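Local atomic coordinates of leucine-rich repeat protein (Bacteroides thetaiotaomicron, PDB entry 4ECN), a protein that is of unknown function but, as an extracellular leucine-rich repeat protein with two DUF4458 domains, probably binds other proteins. Residues Ser37-Ala41 with Val99-Gly103; Pro129-Phe135 with Ser207-Ala213; Tyr288-Thr292 with Glu359-Arg364; Glu348-Leu352 with Leu371-Met375. One frame throughout, in Å; residues are numbered along the deposited sequence.

Interaction 1: residues Ser37-Ala41 with Val99-Gly103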
loop_
_atom_site.group_PDB
_atom_site.type_symbol
_atom_site.label_atom_id
_atom_site.label_comp_id
_atom_site.label_asym_id
_atom_site.label_seq_id
_atom_site.Cartn_x
_atom_site.Cartn_y
_atom_site.Cartn_z
ATOM N N SER A 37 8.523 -54.949 -2.785
ATOM C CA SER A 37 9.168 -56.259 -2.659
ATOM C C SER A 37 10.301 -56.427 -3.704
ATOM O O SER A 37 11.479 -56.358 -3.335
ATOM C CB SER A 37 8.140 -57.381 -2.799
ATOM O OG SER A 37 7.107 -57.275 -1.833
HETATM N N MSE A 38 9.931 -56.629 -5.003
HETATM C CA MSE A 38 10.808 -56.786 -6.184
HETATM C C MSE A 38 11.748 -58.015 -6.047
HETATM O O MSE A 38 11.363 -59.040 -5.469
HETATM C CB MSE A 38 11.657 -55.504 -6.440
HETATM C CG MSE A 38 10.861 -54.259 -6.877
HETATM SE SE MSE A 38 9.909 -54.343 -8.607
HETATM C CE MSE A 38 11.285 -55.124 -9.683
ATOM N N SER A 39 12.971 -57.888 -6.627
ATOM C CA SER A 39 14.094 -58.828 -6.654
ATOM C C SER A 39 13.708 -60.157 -7.361
ATOM O O SER A 39 14.145 -61.239 -6.968
ATOM C CB SER A 39 14.630 -59.081 -5.248
ATOM O OG SER A 39 15.141 -57.880 -4.690
ATOM N N SER A 40 12.930 -60.035 -8.445
ATOM C CA SER A 40 12.543 -61.099 -9.383
ATOM C C SER A 40 12.887 -60.633 -10.786
ATOM O O SER A 40 12.989 -61.446 -11.711
ATOM C CB SER A 40 11.064 -61.457 -9.258
ATOM O OG SER A 40 10.679 -62.367 -10.277
ATOM N N ALA A 41 13.073 -59.295 -10.916
ATOM C CA ALA A 41 13.409 -58.552 -12.126
ATOM C C ALA A 41 14.853 -58.790 -12.561
ATOM O O ALA A 41 15.766 -58.804 -11.729
ATOM C CB ALA A 41 13.190 -57.066 -11.898
ATOM N N VAL A 99 5.864 -57.561 -17.362
ATOM C CA VAL A 99 6.019 -56.232 -16.728
ATOM C C VAL A 99 5.779 -56.358 -15.187
ATOM O O VAL A 99 4.632 -56.416 -14.723
ATOM C CB VAL A 99 5.101 -55.145 -17.378
ATOM C CG1 VAL A 99 5.284 -53.777 -16.714
ATOM C CG2 VAL A 99 5.350 -55.033 -18.880
ATOM N N LEU A 100 6.886 -56.382 -14.412
ATOM C CA LEU A 100 6.889 -56.507 -12.952
ATOM C C LEU A 100 6.691 -55.143 -12.253
ATOM O O LEU A 100 6.352 -55.131 -11.064
ATOM C CB LEU A 100 8.217 -57.136 -12.499
ATOM C CG LEU A 100 8.183 -57.998 -11.237
ATOM C CD1 LEU A 100 7.468 -59.333 -11.490
ATOM C CD2 LEU A 100 9.584 -58.314 -10.780
ATOM N N LEU A 101 6.918 -54.005 -12.984
ATOM C CA LEU A 101 6.763 -52.624 -12.485
ATOM C C LEU A 101 6.716 -51.587 -13.615
ATOM O O LEU A 101 7.529 -51.663 -14.533
ATOM C CB LEU A 101 7.914 -52.239 -11.534
ATOM C CG LEU A 101 7.674 -50.993 -10.695
ATOM C CD1 LEU A 101 7.028 -51.348 -9.381
ATOM C CD2 LEU A 101 8.957 -50.253 -10.453
ATOM N N ALA A 102 5.786 -50.597 -13.514
ATOM C CA ALA A 102 5.653 -49.431 -14.412
ATOM C C ALA A 102 6.112 -48.219 -13.641
ATOM O O ALA A 102 5.360 -47.684 -12.823
ATOM C CB ALA A 102 4.222 -49.270 -14.924
ATOM N N GLY A 103 7.393 -47.897 -13.813
ATOM C CA GLY A 103 8.099 -46.846 -13.092
ATOM C C GLY A 103 8.016 -45.442 -13.651
ATOM O O GLY A 103 8.263 -45.223 -14.839
#
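In the first DUF4458 domain, a beta-sheet domain of the transthyretin clan, the loop that leads from strand 10-18 into strand 43-49 touches strand 99-104 through a small apolar patch. The contact is made by side chains, Leu100 and Met38 giving up the most surface, and it buries 196 Å² in all. Leu100 points its CA-to-CB bond toward the loop and reaches into the bend formed by Met38 to Ala41. Its CD2 lies 3.8 Å from CE of Met38, 3.8 Å from CB of Ser40 and 4.0 Å from CB of Ala41, so a single methyl group meets three loop residues. Met38, a selenomethionine, leaves its backbone sideways, yet its all-m side chain curls back and brings its end to the strand. There it bridges two neighbouring residues, the terminal CE packing on Leu100 while the selenium faces Leu101. Strand 83-93, the antiparallel partner of strand 99-104, extends the patch: Leu92 touches the side chains of both Met38 and Leu101, and its backbone hydrogen-bonds to those of Leu100 and Leu101. The loop thus rests on a sheet edge near the surface by van der Waals packing, with Ala41 as its buried end. Beside Leu100, the Met38 selenium atom SE sits 4.1 Å from CB of Leu101.

Interaction 2: residues Pro129-Phe135 with Ser207-Ala213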
loop_
_atom_site.group_PDB
_atom_site.type_symbol
_atom_site.label_atom_id
_atom_site.label_comp_id
_atom_site.label_asym_id
_atom_site.label_seq_id
_atom_site.Cartn_x
_atom_site.Cartn_y
_atom_site.Cartn_z
ATOM N N PRO A 129 1.809 -46.674 -6.700
ATOM C CA PRO A 129 1.650 -47.533 -7.874
ATOM C C PRO A 129 1.143 -46.744 -9.085
ATOM O O PRO A 129 0.249 -45.897 -8.969
ATOM C CB PRO A 129 0.644 -48.575 -7.407
ATOM C CG PRO A 129 -0.123 -47.914 -6.346
ATOM C CD PRO A 129 0.828 -47.012 -5.651
ATOM N N HIS A 130 1.779 -46.992 -10.240
ATOM C CA HIS A 130 1.478 -46.358 -11.513
ATOM C C HIS A 130 1.119 -47.377 -12.555
ATOM O O HIS A 130 1.530 -48.536 -12.470
ATOM C CB HIS A 130 2.690 -45.548 -11.998
ATOM C CG HIS A 130 2.895 -44.248 -11.287
ATOM N ND1 HIS A 130 3.278 -44.203 -9.956
ATOM C CD2 HIS A 130 2.822 -42.982 -11.762
ATOM C CE1 HIS A 130 3.386 -42.917 -9.653
ATOM N NE2 HIS A 130 3.129 -42.142 -10.710
ATOM N N GLY A 131 0.358 -46.921 -13.537
ATOM C CA GLY A 131 -0.025 -47.651 -14.735
ATOM C C GLY A 131 0.352 -46.773 -15.914
ATOM O O GLY A 131 0.954 -45.710 -15.705
ATOM N N THR A 132 0.026 -47.190 -17.160
ATOM C CA THR A 132 0.353 -46.374 -18.342
ATOM C C THR A 132 -0.934 -46.111 -19.162
ATOM O O THR A 132 -1.918 -46.830 -19.008
ATOM C CB THR A 132 1.478 -46.985 -19.190
ATOM O OG1 THR A 132 1.161 -48.331 -19.524
ATOM C CG2 THR A 132 2.834 -46.926 -18.480
ATOM N N VAL A 133 -0.943 -45.029 -19.972
ATOM C CA VAL A 133 -2.129 -44.588 -20.718
ATOM C C VAL A 133 -1.769 -44.075 -22.110
ATOM O O VAL A 133 -0.718 -43.466 -22.302
ATOM C CB VAL A 133 -2.874 -43.467 -19.913
ATOM C CG1 VAL A 133 -3.755 -42.589 -20.795
ATOM C CG2 VAL A 133 -3.704 -44.063 -18.784
ATOM N N THR A 134 -2.695 -44.283 -23.060
ATOM C CA THR A 134 -2.664 -43.749 -24.420
ATOM C C THR A 134 -3.976 -43.034 -24.643
ATOM O O THR A 134 -5.010 -43.464 -24.121
ATOM C CB THR A 134 -2.398 -44.816 -25.484
ATOM O OG1 THR A 134 -3.388 -45.844 -25.366
ATOM C CG2 THR A 134 -0.996 -45.384 -25.412
ATOM N N PHE A 135 -3.944 -41.953 -25.418
ATOM C CA PHE A 135 -5.137 -41.157 -25.682
ATOM C C PHE A 135 -5.647 -41.373 -27.097
ATOM O O PHE A 135 -4.894 -41.773 -27.993
ATOM C CB PHE A 135 -4.838 -39.667 -25.439
ATOM C CG PHE A 135 -4.450 -39.425 -24.002
ATOM C CD1 PHE A 135 -5.421 -39.213 -23.030
ATOM C CD2 PHE A 135 -3.123 -39.514 -23.600
ATOM C CE1 PHE A 135 -5.066 -39.053 -21.694
ATOM C CE2 PHE A 135 -2.772 -39.346 -22.261
ATOM C CZ PHE A 135 -3.741 -39.104 -21.326
ATOM N N SER A 207 2.831 -42.780 -27.853
ATOM C CA SER A 207 3.757 -42.859 -26.720
ATOM C C SER A 207 2.948 -42.819 -25.395
ATOM O O SER A 207 2.248 -41.828 -25.117
ATOM C CB SER A 207 4.797 -41.742 -26.772
ATOM O OG SER A 207 5.645 -41.834 -27.906
ATOM N N ALA A 208 2.983 -43.933 -24.623
ATOM C CA ALA A 208 2.264 -44.050 -23.354
ATOM C C ALA A 208 2.831 -43.109 -22.313
ATOM O O ALA A 208 4.014 -42.762 -22.377
ATOM C CB ALA A 208 2.328 -45.474 -22.839
ATOM N N VAL A 209 1.991 -42.691 -21.348
ATOM C CA VAL A 209 2.414 -41.815 -20.262
ATOM C C VAL A 209 2.239 -42.589 -18.969
ATOM O O VAL A 209 1.531 -43.578 -18.974
ATOM C CB VAL A 209 1.679 -40.450 -20.257
ATOM C CG1 VAL A 209 1.859 -39.735 -21.587
ATOM C CG2 VAL A 209 0.198 -40.586 -19.911
ATOM N N TRP A 210 2.920 -42.185 -17.890
ATOM C CA TRP A 210 2.830 -42.854 -16.589
ATOM C C TRP A 210 1.976 -42.047 -15.643
ATOM O O TRP A 210 2.400 -40.972 -15.202
ATOM C CB TRP A 210 4.222 -43.095 -15.955
ATOM C CG TRP A 210 4.981 -44.254 -16.522
ATOM C CD1 TRP A 210 5.098 -45.501 -15.982
ATOM C CD2 TRP A 210 5.733 -44.269 -17.739
ATOM N NE1 TRP A 210 5.848 -46.305 -16.810
ATOM C CE2 TRP A 210 6.251 -45.574 -17.896
ATOM C CE3 TRP A 210 6.003 -43.306 -18.731
ATOM C CZ2 TRP A 210 7.034 -45.939 -18.997
ATOM C CZ3 TRP A 210 6.767 -43.675 -19.830
ATOM C CH2 TRP A 210 7.278 -44.975 -19.955
ATOM N N LEU A 211 0.778 -42.568 -15.316
ATOM C CA LEU A 211 -0.148 -41.950 -14.363
ATOM C C LEU A 211 -0.316 -42.801 -13.112
ATOM O O LEU A 211 -0.369 -44.022 -13.234
ATOM C CB LEU A 211 -1.537 -41.726 -14.990
ATOM C CG LEU A 211 -1.700 -40.691 -16.085
ATOM C CD1 LEU A 211 -3.111 -40.713 -16.592
ATOM C CD2 LEU A 211 -1.367 -39.287 -15.598
ATOM N N PRO A 212 -0.487 -42.227 -11.904
ATOM C CA PRO A 212 -0.780 -43.098 -10.740
ATOM C C PRO A 212 -2.116 -43.840 -10.944
ATOM O O PRO A 212 -3.015 -43.313 -11.614
ATOM C CB PRO A 212 -0.845 -42.120 -9.552
ATOM C CG PRO A 212 -0.285 -40.824 -10.046
ATOM C CD PRO A 212 -0.471 -40.793 -11.532
ATOM N N ALA A 213 -2.246 -45.070 -10.419
ATOM C CA ALA A 213 -3.497 -45.816 -10.549
ATOM C C ALA A 213 -4.642 -45.034 -9.911
ATOM O O ALA A 213 -4.499 -44.470 -8.823
ATOM C CB ALA A 213 -3.371 -47.191 -9.920
#
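Strands 130-135 and 208-212 run antiparallel, their axes 4.4 Å apart at closest approach and 138° between directions, a marked twist. Gly131-Leu211 and Val133-Val209 are hydrogen-bonded pairs, each joined in both directions; Gly131 N to Leu211 O is 3.0 Å and Val209 N to Val133 O is also 3.0 Å. Beyond them, Ala213 N donates to Pro129 O at 3.0 Å. Thr132 and Trp210 form a non-hydrogen-bonded pair, and CG2 of Thr132 makes a CH-pi contact over the five-membered ring of Trp210, 3.6 Å from its centroid. Similarly, CA of Pro212 lies over the His130 ring. On the face carrying Val133, Val209 and Leu211, CG2 of Val133 packs 4.0 Å from CD1 of Leu211, and CE2 of Phe135 meets CG2 of Val209 at 4.0 Å. This face turns inward in the second DUF4458 domain, toward strands 157-164, 170-179 and 244-246, while strand 251-259 pairs in parallel with the other edge of strand 130-139.

Interaction 3: residues Tyr288-Thr292 with Glu359-Arg364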
loop_
_atom_site.group_PDB
_atom_site.type_symbol
_atom_site.label_atom_id
_atom_site.label_comp_id
_atom_site.label_asym_id
_atom_site.label_seq_id
_atom_site.Cartn_x
_atom_site.Cartn_y
_atom_site.Cartn_z
ATOM N N TYR A 288 3.498 -13.343 -1.243
ATOM C CA TYR A 288 2.666 -12.223 -0.843
ATOM C C TYR A 288 2.941 -11.850 0.608
ATOM O O TYR A 288 2.974 -12.733 1.467
ATOM C CB TYR A 288 1.181 -12.548 -1.044
ATOM C CG TYR A 288 0.247 -11.462 -0.576
ATOM C CD1 TYR A 288 -0.012 -10.346 -1.367
ATOM C CD2 TYR A 288 -0.423 -11.568 0.639
ATOM C CE1 TYR A 288 -0.886 -9.342 -0.943
ATOM C CE2 TYR A 288 -1.297 -10.570 1.077
ATOM C CZ TYR A 288 -1.515 -9.455 0.287
ATOM O OH TYR A 288 -2.377 -8.482 0.727
ATOM N N TYR A 289 3.152 -10.534 0.864
ATOM C CA TYR A 289 3.350 -9.942 2.179
ATOM C C TYR A 289 2.160 -9.061 2.493
ATOM O O TYR A 289 1.904 -8.098 1.778
ATOM C CB TYR A 289 4.671 -9.160 2.263
ATOM C CG TYR A 289 4.924 -8.563 3.633
ATOM C CD1 TYR A 289 4.860 -9.351 4.782
ATOM C CD2 TYR A 289 5.234 -7.216 3.780
ATOM C CE1 TYR A 289 5.067 -8.805 6.048
ATOM C CE2 TYR A 289 5.463 -6.662 5.042
ATOM C CZ TYR A 289 5.393 -7.465 6.173
ATOM O OH TYR A 289 5.610 -6.941 7.427
ATOM N N SER A 290 1.415 -9.406 3.541
ATOM C CA SER A 290 0.216 -8.668 3.928
ATOM C C SER A 290 0.534 -7.458 4.793
ATOM O O SER A 290 -0.360 -6.652 5.005
ATOM C CB SER A 290 -0.751 -9.578 4.668
ATOM O OG SER A 290 -0.178 -10.124 5.845
ATOM N N GLY A 291 1.766 -7.363 5.309
ATOM C CA GLY A 291 2.246 -6.257 6.129
ATOM C C GLY A 291 1.712 -6.163 7.544
ATOM O O GLY A 291 1.954 -5.177 8.261
ATOM N N THR A 292 0.976 -7.174 7.957
ATOM C CA THR A 292 0.377 -7.198 9.281
ATOM C C THR A 292 0.320 -8.633 9.781
ATOM O O THR A 292 0.223 -9.571 8.986
ATOM C CB THR A 292 -1.033 -6.526 9.274
ATOM O OG1 THR A 292 -1.605 -6.637 10.581
ATOM C CG2 THR A 292 -1.999 -7.111 8.218
ATOM N N GLU A 359 1.608 -0.836 0.083
ATOM C CA GLU A 359 2.079 -2.209 -0.121
ATOM C C GLU A 359 2.868 -2.755 1.118
ATOM O O GLU A 359 2.547 -3.840 1.618
ATOM C CB GLU A 359 2.957 -2.254 -1.381
ATOM C CG GLU A 359 2.890 -3.517 -2.233
ATOM C CD GLU A 359 3.642 -3.394 -3.550
ATOM O OE1 GLU A 359 4.027 -2.253 -3.907
ATOM O OE2 GLU A 359 3.901 -4.438 -4.196
ATOM N N THR A 360 3.845 -1.994 1.643
ATOM C CA THR A 360 4.653 -2.455 2.794
ATOM C C THR A 360 3.874 -2.444 4.121
ATOM O O THR A 360 4.302 -3.063 5.107
ATOM C CB THR A 360 5.888 -1.596 2.941
ATOM O OG1 THR A 360 5.460 -0.236 3.038
ATOM C CG2 THR A 360 6.854 -1.773 1.777
ATOM N N VAL A 361 2.736 -1.760 4.144
ATOM C CA VAL A 361 1.906 -1.667 5.328
ATOM C C VAL A 361 0.805 -2.725 5.271
ATOM O O VAL A 361 0.672 -3.471 6.221
ATOM C CB VAL A 361 1.332 -0.231 5.442
ATOM C CG1 VAL A 361 0.214 -0.125 6.477
ATOM C CG2 VAL A 361 2.437 0.774 5.724
ATOM N N SER A 362 0.006 -2.782 4.186
ATOM C CA SER A 362 -1.159 -3.666 4.110
ATOM C C SER A 362 -1.278 -4.465 2.785
ATOM O O SER A 362 -2.382 -4.909 2.455
ATOM C CB SER A 362 -2.430 -2.842 4.298
ATOM O OG SER A 362 -2.456 -1.683 3.480
ATOM N N GLY A 363 -0.151 -4.709 2.104
ATOM C CA GLY A 363 -0.111 -5.445 0.840
ATOM C C GLY A 363 -1.054 -4.923 -0.233
ATOM O O GLY A 363 -0.969 -3.763 -0.663
ATOM N N ARG A 364 -2.008 -5.779 -0.606
ATOM C CA ARG A 364 -3.052 -5.602 -1.627
ATOM C C ARG A 364 -4.117 -4.582 -1.216
ATOM O O ARG A 364 -4.792 -4.026 -2.084
ATOM C CB ARG A 364 -3.709 -6.975 -1.798
ATOM C CG ARG A 364 -4.753 -7.167 -2.857
ATOM C CD ARG A 364 -5.193 -8.618 -2.855
ATOM N NE ARG A 364 -4.092 -9.548 -3.138
ATOM C CZ ARG A 364 -3.827 -10.627 -2.412
ATOM N NH1 ARG A 364 -4.578 -10.930 -1.366
ATOM N NH2 ARG A 364 -2.809 -11.412 -2.726
HETATM O O HOH W 1 3.434 -6.138 0.725
#
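Tyr288 opens the loop segment with its side chain directed toward the 359-364 turn. Its OH accepts a hydrogen bond from N of Arg364 at 3.0 Å, and the Arg364 guanidinium lies flat on the ring, a cation-pi stack with CZ 3.9 Å from the ring centroid and the planes at 13°. Tyr289 follows with its backbone: a water donates to Tyr289 O at 2.7 Å and to Glu359 O at 2.6 Å, tying the loop to the short helix. Ser290 turns its side chain away, but its O receives a CA-H...O contact from CA of Ser362 at 3.2 Å. Gly291, at positive phi, comes so near that its CA is 3.2 Å from Val361 O; a CB here would clash with that oxygen. Gly363 is under a similar constraint, since a CB would run into Tyr288 OH and Tyr289 O. Its positive phi also takes the chain out of the helix, where Gly363 N still hydrogen-bonds to Glu359 O at 2.9 Å. Such close backbone packing, with a glycine in each segment, joins the loop preceding the first strands of the leucine-rich repeat sheet to a helical turn that follows strand 351-353 in the repeat array.

Interaction 4: residues Glu348-Leu352 with Leu371-Met375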
loop_
_atom_site.group_PDB
_atom_site.type_symbol
_atom_site.label_atom_id
_atom_site.label_comp_id
_atom_site.label_asym_id
_atom_site.label_seq_id
_atom_site.Cartn_x
_atom_site.Cartn_y
_atom_site.Cartn_z
ATOM N N GLU A 348 -11.322 -6.551 -20.471
ATOM C CA GLU A 348 -12.390 -6.259 -19.505
ATOM C C GLU A 348 -11.780 -5.727 -18.187
ATOM O O GLU A 348 -12.493 -5.510 -17.225
ATOM C CB GLU A 348 -13.266 -7.505 -19.252
ATOM C CG GLU A 348 -13.973 -8.046 -20.485
ATOM C CD GLU A 348 -14.948 -7.106 -21.167
ATOM O OE1 GLU A 348 -15.751 -6.463 -20.456
ATOM O OE2 GLU A 348 -14.936 -7.040 -22.417
ATOM N N LEU A 349 -10.468 -5.507 -18.161
ATOM C CA LEU A 349 -9.712 -5.019 -17.010
ATOM C C LEU A 349 -10.128 -3.576 -16.695
ATOM O O LEU A 349 -10.123 -2.726 -17.583
ATOM C CB LEU A 349 -8.205 -5.129 -17.352
ATOM C CG LEU A 349 -7.142 -5.265 -16.266
ATOM C CD1 LEU A 349 -7.544 -6.214 -15.187
ATOM C CD2 LEU A 349 -5.837 -5.735 -16.882
ATOM N N LYS A 350 -10.566 -3.337 -15.450
ATOM C CA LYS A 350 -11.052 -2.043 -14.996
ATOM C C LYS A 350 -10.140 -1.437 -13.915
ATOM O O LYS A 350 -10.075 -0.213 -13.787
ATOM C CB LYS A 350 -12.488 -2.163 -14.486
ATOM C CG LYS A 350 -13.485 -2.259 -15.634
ATOM C CD LYS A 350 -14.906 -1.962 -15.182
ATOM C CE LYS A 350 -15.835 -1.573 -16.316
ATOM N NZ LYS A 350 -15.470 -0.247 -16.909
ATOM N N VAL A 351 -9.433 -2.279 -13.153
ATOM C CA VAL A 351 -8.486 -1.835 -12.121
ATOM C C VAL A 351 -7.215 -2.691 -12.289
ATOM O O VAL A 351 -7.301 -3.889 -12.465
ATOM C CB VAL A 351 -9.066 -1.845 -10.675
ATOM C CG1 VAL A 351 -10.132 -0.767 -10.511
ATOM C CG2 VAL A 351 -9.620 -3.212 -10.268
ATOM N N LEU A 352 -6.061 -2.048 -12.379
ATOM C CA LEU A 352 -4.765 -2.686 -12.616
ATOM C C LEU A 352 -3.738 -2.052 -11.720
ATOM O O LEU A 352 -3.607 -0.831 -11.702
ATOM C CB LEU A 352 -4.370 -2.566 -14.099
ATOM C CG LEU A 352 -2.999 -3.084 -14.505
ATOM C CD1 LEU A 352 -2.854 -4.574 -14.210
ATOM C CD2 LEU A 352 -2.745 -2.802 -15.965
ATOM N N LEU A 371 -9.085 -2.358 -3.885
ATOM C CA LEU A 371 -9.343 -1.638 -5.115
ATOM C C LEU A 371 -10.162 -2.566 -5.996
ATOM O O LEU A 371 -9.720 -3.687 -6.280
ATOM C CB LEU A 371 -7.996 -1.249 -5.726
ATOM C CG LEU A 371 -8.006 -0.081 -6.655
ATOM C CD1 LEU A 371 -7.670 1.173 -5.909
ATOM C CD2 LEU A 371 -6.956 -0.267 -7.702
ATOM N N THR A 372 -11.403 -2.186 -6.308
ATOM C CA THR A 372 -12.279 -3.087 -7.064
ATOM C C THR A 372 -12.894 -2.424 -8.288
ATOM O O THR A 372 -13.040 -1.202 -8.319
ATOM C CB THR A 372 -13.429 -3.625 -6.178
ATOM O OG1 THR A 372 -14.170 -2.532 -5.627
ATOM C CG2 THR A 372 -12.957 -4.596 -5.101
ATOM N N PRO A 373 -13.326 -3.220 -9.293
ATOM C CA PRO A 373 -13.949 -2.610 -10.463
ATOM C C PRO A 373 -15.300 -1.990 -10.122
ATOM O O PRO A 373 -16.035 -2.494 -9.257
ATOM C CB PRO A 373 -14.100 -3.784 -11.438
ATOM C CG PRO A 373 -13.215 -4.871 -10.904
ATOM C CD PRO A 373 -13.244 -4.690 -9.443
ATOM N N ASP A 374 -15.607 -0.871 -10.822
ATOM C CA ASP A 374 -16.845 -0.092 -10.766
ATOM C C ASP A 374 -17.210 0.240 -9.320
ATOM O O ASP A 374 -18.134 -0.348 -8.752
ATOM C CB ASP A 374 -17.989 -0.843 -11.463
ATOM C CG ASP A 374 -17.720 -1.158 -12.916
ATOM O OD1 ASP A 374 -17.674 -0.205 -13.735
ATOM O OD2 ASP A 374 -17.608 -2.360 -13.246
HETATM N N MSE A 375 -16.432 1.145 -8.721
HETATM C CA MSE A 375 -16.663 1.612 -7.361
HETATM C C MSE A 375 -17.610 2.799 -7.370
HETATM O O MSE A 375 -17.673 3.508 -8.379
HETATM C CB MSE A 375 -15.339 2.008 -6.680
HETATM C CG MSE A 375 -14.416 0.839 -6.373
HETATM SE SE MSE A 375 -12.770 1.352 -5.430
HETATM C CE MSE A 375 -12.136 2.675 -6.560
#
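This is a side-chain packing contact in the leucine-rich repeat domain, where the start of strand 351-353, one of the parallel strands of the repeat sheet, is met by the loop between helices 359-362 and 377-384. Val351 supplies most of the strand's share: its CA-to-CB bond points toward the loop, CB lies 4.0 Å from CD2 of Leu371, and CG2 is 4.0 Å from CD of Pro373. On the neighbouring strand 452-456, Ile452 touches Val351, Leu371 and selenomethionine Met375, extending this apolar cluster across the sheet. Pro373 also reaches Lys350, their CB atoms being 3.8 Å apart. The loop therefore lies over the sheet face bearing Val351, whereas Leu352 turns the other way toward Leu328 and Ile453. At the exposed end, charge adds little: Asp374 OD1 has a hydrogen bond to Gln451, and Lys350 NZ has a weak hydrogen bond to the backbone O of Lys449 and a long, weak ion pair with Asp492. The link between the two is a long salt bridge, Lys350 NZ to Asp374 OD1 at 3.9 Å.

Overall arrangement
Along the chain the contacts run from the two DUF4458 domains into the leucine-rich repeats. Interactions 1 and 2 come in series, one in each DUF4458 domain, with centres about 16 Å apart; they touch where Gly103 O lies 3.3 Å from Trp210 NE1 and Ala102 O lies 3.5 Å from His130 CB, so the domains pack directly together. Interactions 3 and 4 lie about 43 to 57 Å from these, between centres. They alternate along the sequence and their centres are about 20 Å apart, joined by the chain running from strand 351-353 into helix 359-362. The protein thus combines a paired beta-domain unit with a repeat array, an elongated layout consistent with protein binding.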